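Isomerase (Escherichia coli, PDB 5VHU) probably isomerises arabinose 5-phosphate, as a homotetrameric phosphosugar isomerase of the SIS family, GutQ/KpsF subfamily. Local coordinates at the interface of chains A and B. Numbering follows the deposited sequence. Chains: chain A/B, Isomerase.

The interface of chains A and B. Residues chain A 51, 76, 78-79, 82, 105; chain B 51, 76, 78, 82, 105.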
loop_
_atom_site.group_PDB
_atom_site.type_symbol
_atom_site.label_atom_id
_atom_site.label_comp_id
_atom_site.label_asym_id
_atom_site.label_seq_id
_atom_site.Cartn_x
_atom_site.Cartn_y
_atom_site.Cartn_z
ATOM N N VAL A 51 3.849 -2.896 -11.482
ATOM C CA VAL A 51 3.384 -1.514 -11.262
ATOM C C VAL A 51 2.041 -1.366 -11.956
ATOM O O VAL A 51 1.635 -2.251 -12.738
ATOM C CB VAL A 51 4.364 -0.441 -11.855
ATOM C CG1 VAL A 51 5.749 -0.495 -11.153
ATOM C CG2 VAL A 51 4.445 -0.561 -13.391
ATOM N N HIS A 76 6.782 -3.332 -5.115
ATOM C CA HIS A 76 6.390 -2.453 -6.216
ATOM C C HIS A 76 7.599 -2.121 -7.129
ATOM O O HIS A 76 8.731 -1.911 -6.624
ATOM C CB HIS A 76 5.837 -1.156 -5.604
ATOM C CG HIS A 76 5.271 -0.223 -6.633
ATOM N ND1 HIS A 76 6.046 0.694 -7.338
ATOM C CD2 HIS A 76 3.992 -0.032 -7.053
ATOM C CE1 HIS A 76 5.255 1.369 -8.184
ATOM N NE2 HIS A 76 4.011 0.933 -8.027
ATOM N N THR A 78 8.630 0.374 -8.979
ATOM C CA THR A 78 9.346 1.645 -8.689
ATOM C C THR A 78 10.084 1.592 -7.371
ATOM O O THR A 78 11.270 1.988 -7.283
ATOM C CB THR A 78 8.362 2.837 -8.709
ATOM O OG1 THR A 78 7.938 2.973 -10.063
ATOM C CG2 THR A 78 9.040 4.172 -8.281
ATOM N N GLU A 79 9.399 1.155 -6.330
ATOM C CA GLU A 79 10.066 1.105 -5.016
ATOM C C GLU A 79 11.323 0.203 -5.076
ATOM O O GLU A 79 12.300 0.491 -4.363
ATOM C CB GLU A 79 9.089 0.611 -3.928
ATOM C CG GLU A 79 7.910 1.647 -3.761
ATOM C CD GLU A 79 8.406 3.073 -3.484
ATOM O OE1 GLU A 79 9.408 3.189 -2.700
ATOM O OE2 GLU A 79 7.899 4.093 -4.071
ATOM N N HIS A 82 14.265 2.103 -5.829
ATOM C CA HIS A 82 14.535 3.068 -4.728
ATOM C C HIS A 82 14.950 2.333 -3.460
ATOM O O HIS A 82 14.809 2.906 -2.365
ATOM C CB HIS A 82 13.326 4.000 -4.529
ATOM C CG HIS A 82 13.097 4.926 -5.693
ATOM N ND1 HIS A 82 13.493 6.234 -5.682
ATOM C CD2 HIS A 82 12.530 4.725 -6.908
ATOM C CE1 HIS A 82 13.214 6.805 -6.842
ATOM N NE2 HIS A 82 12.618 5.907 -7.607
ATOM N N GLU A 105 9.292 0.797 -15.986
ATOM C CA GLU A 105 9.656 0.548 -14.549
ATOM C C GLU A 105 10.075 -0.877 -14.311
ATOM O O GLU A 105 10.978 -1.115 -13.491
ATOM C CB GLU A 105 8.482 0.864 -13.613
ATOM C CG GLU A 105 8.028 2.339 -13.663
ATOM C CD GLU A 105 6.973 2.664 -14.712
ATOM O OE1 GLU A 105 6.820 1.913 -15.731
ATOM O OE2 GLU A 105 6.288 3.725 -14.566
ATOM N N VAL B 51 7.278 9.218 -4.134
ATOM C CA VAL B 51 7.750 7.840 -4.363
ATOM C C VAL B 51 8.920 7.594 -3.426
ATOM O O VAL B 51 9.441 8.544 -2.805
ATOM C CB VAL B 51 8.242 7.603 -5.835
ATOM C CG1 VAL B 51 7.081 7.785 -6.852
ATOM C CG2 VAL B 51 9.477 8.471 -6.148
ATOM N N HIS B 76 0.549 7.497 -5.173
ATOM C CA HIS B 76 1.945 7.189 -5.480
ATOM C C HIS B 76 2.362 7.781 -6.850
ATOM O O HIS B 76 1.560 7.759 -7.819
ATOM C CB HIS B 76 2.087 5.658 -5.517
ATOM C CG HIS B 76 3.509 5.212 -5.689
ATOM N ND1 HIS B 76 4.122 5.084 -6.931
ATOM C CD2 HIS B 76 4.435 4.820 -4.773
ATOM C CE1 HIS B 76 5.386 4.678 -6.750
ATOM N NE2 HIS B 76 5.590 4.523 -5.448
ATOM N N THR B 78 4.396 7.027 -9.302
ATOM C CA THR B 78 4.307 6.113 -10.470
ATOM C C THR B 78 2.875 5.771 -10.816
ATOM O O THR B 78 2.472 5.820 -12.001
ATOM C CB THR B 78 5.121 4.824 -10.214
ATOM O OG1 THR B 78 6.490 5.225 -10.183
ATOM C CG2 THR B 78 4.952 3.778 -11.355
ATOM N N HIS B 82 0.097 6.057 -14.325
ATOM C CA HIS B 82 -0.616 4.841 -14.806
ATOM C C HIS B 82 -2.114 4.961 -14.555
ATOM O O HIS B 82 -2.794 3.921 -14.497
ATOM C CB HIS B 82 0.011 3.578 -14.188
ATOM C CG HIS B 82 1.413 3.319 -14.670
ATOM N ND1 HIS B 82 1.699 2.398 -15.639
ATOM C CD2 HIS B 82 2.602 3.872 -14.328
ATOM C CE1 HIS B 82 2.995 2.405 -15.906
ATOM N NE2 HIS B 82 3.571 3.291 -15.112
ATOM N N GLU B 105 10.257 10.310 -11.447
ATOM C CA GLU B 105 8.802 9.940 -11.355
ATOM C C GLU B 105 7.943 11.115 -10.975
ATOM O O GLU B 105 6.807 11.220 -11.468
ATOM C CB GLU B 105 8.575 8.827 -10.323
ATOM C CG GLU B 105 9.304 7.509 -10.660
ATOM C CD GLU B 105 10.725 7.392 -10.124
ATOM O OE1 GLU B 105 11.394 8.436 -9.830
ATOM O OE2 GLU B 105 11.235 6.232 -10.026
HETATM O O HOH W 1 10.149 4.351 -11.548
HETATM O O HOH W 2 7.363 5.599 -13.027
#
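Helix 77-84 of chain A packs against its own copy in chain B, flanked on each side by the end of strand 72-76, the loop at residue 51 and helix 104-107. At the centre A:Thr78 and B:Thr78 run antiparallel, side by side, and their hydroxyls share a hydrogen bond, A:Thr78 OG1 to B:Thr78 OG1 2.7 Å, in which either hydroxyl could be the donor. In both threonines, with OG1 beside the backbone N (chi1 -68°), CG2 is anti to that N and points at the partner's Glu105: A:Thr78 CG2 lies 3.5 Å from B:Glu105 OE2. B:Glu105 OE2 also accepts the N-H of A:His82 NE2, at 2.8 Å. The bond is nearly straight and in the imidazole plane, but it reaches the carboxylate from above its plane, 42° out. Water 1 links B:Glu105 OE2 (2.7 Å) to A:Thr78 OG1 (3.0 Å), joining the outer histidine-glutamate pair to the central hydroxyls; exchange of chains gives the twin through water 2. Across the other flank, B:His76 and A:Glu79 meet tip to tip, B:His76 NE2 donating to A:Glu79 OE2 at 2.7 Å. This bond runs in the ring plane of B:His76 to the anti lone pair of the carboxylate oxygen, with ring and carboxylate planes 87° apart. The two His76 rings approach through their CE1 atoms, A:His76 CE1 to B:His76 CE1 3.6 Å, and the CG2 methyl of each Thr78 sits at the in-plane edge of the opposite ring. This symmetric polar seam ties two subunits together and probably helps to hold the homotetramer.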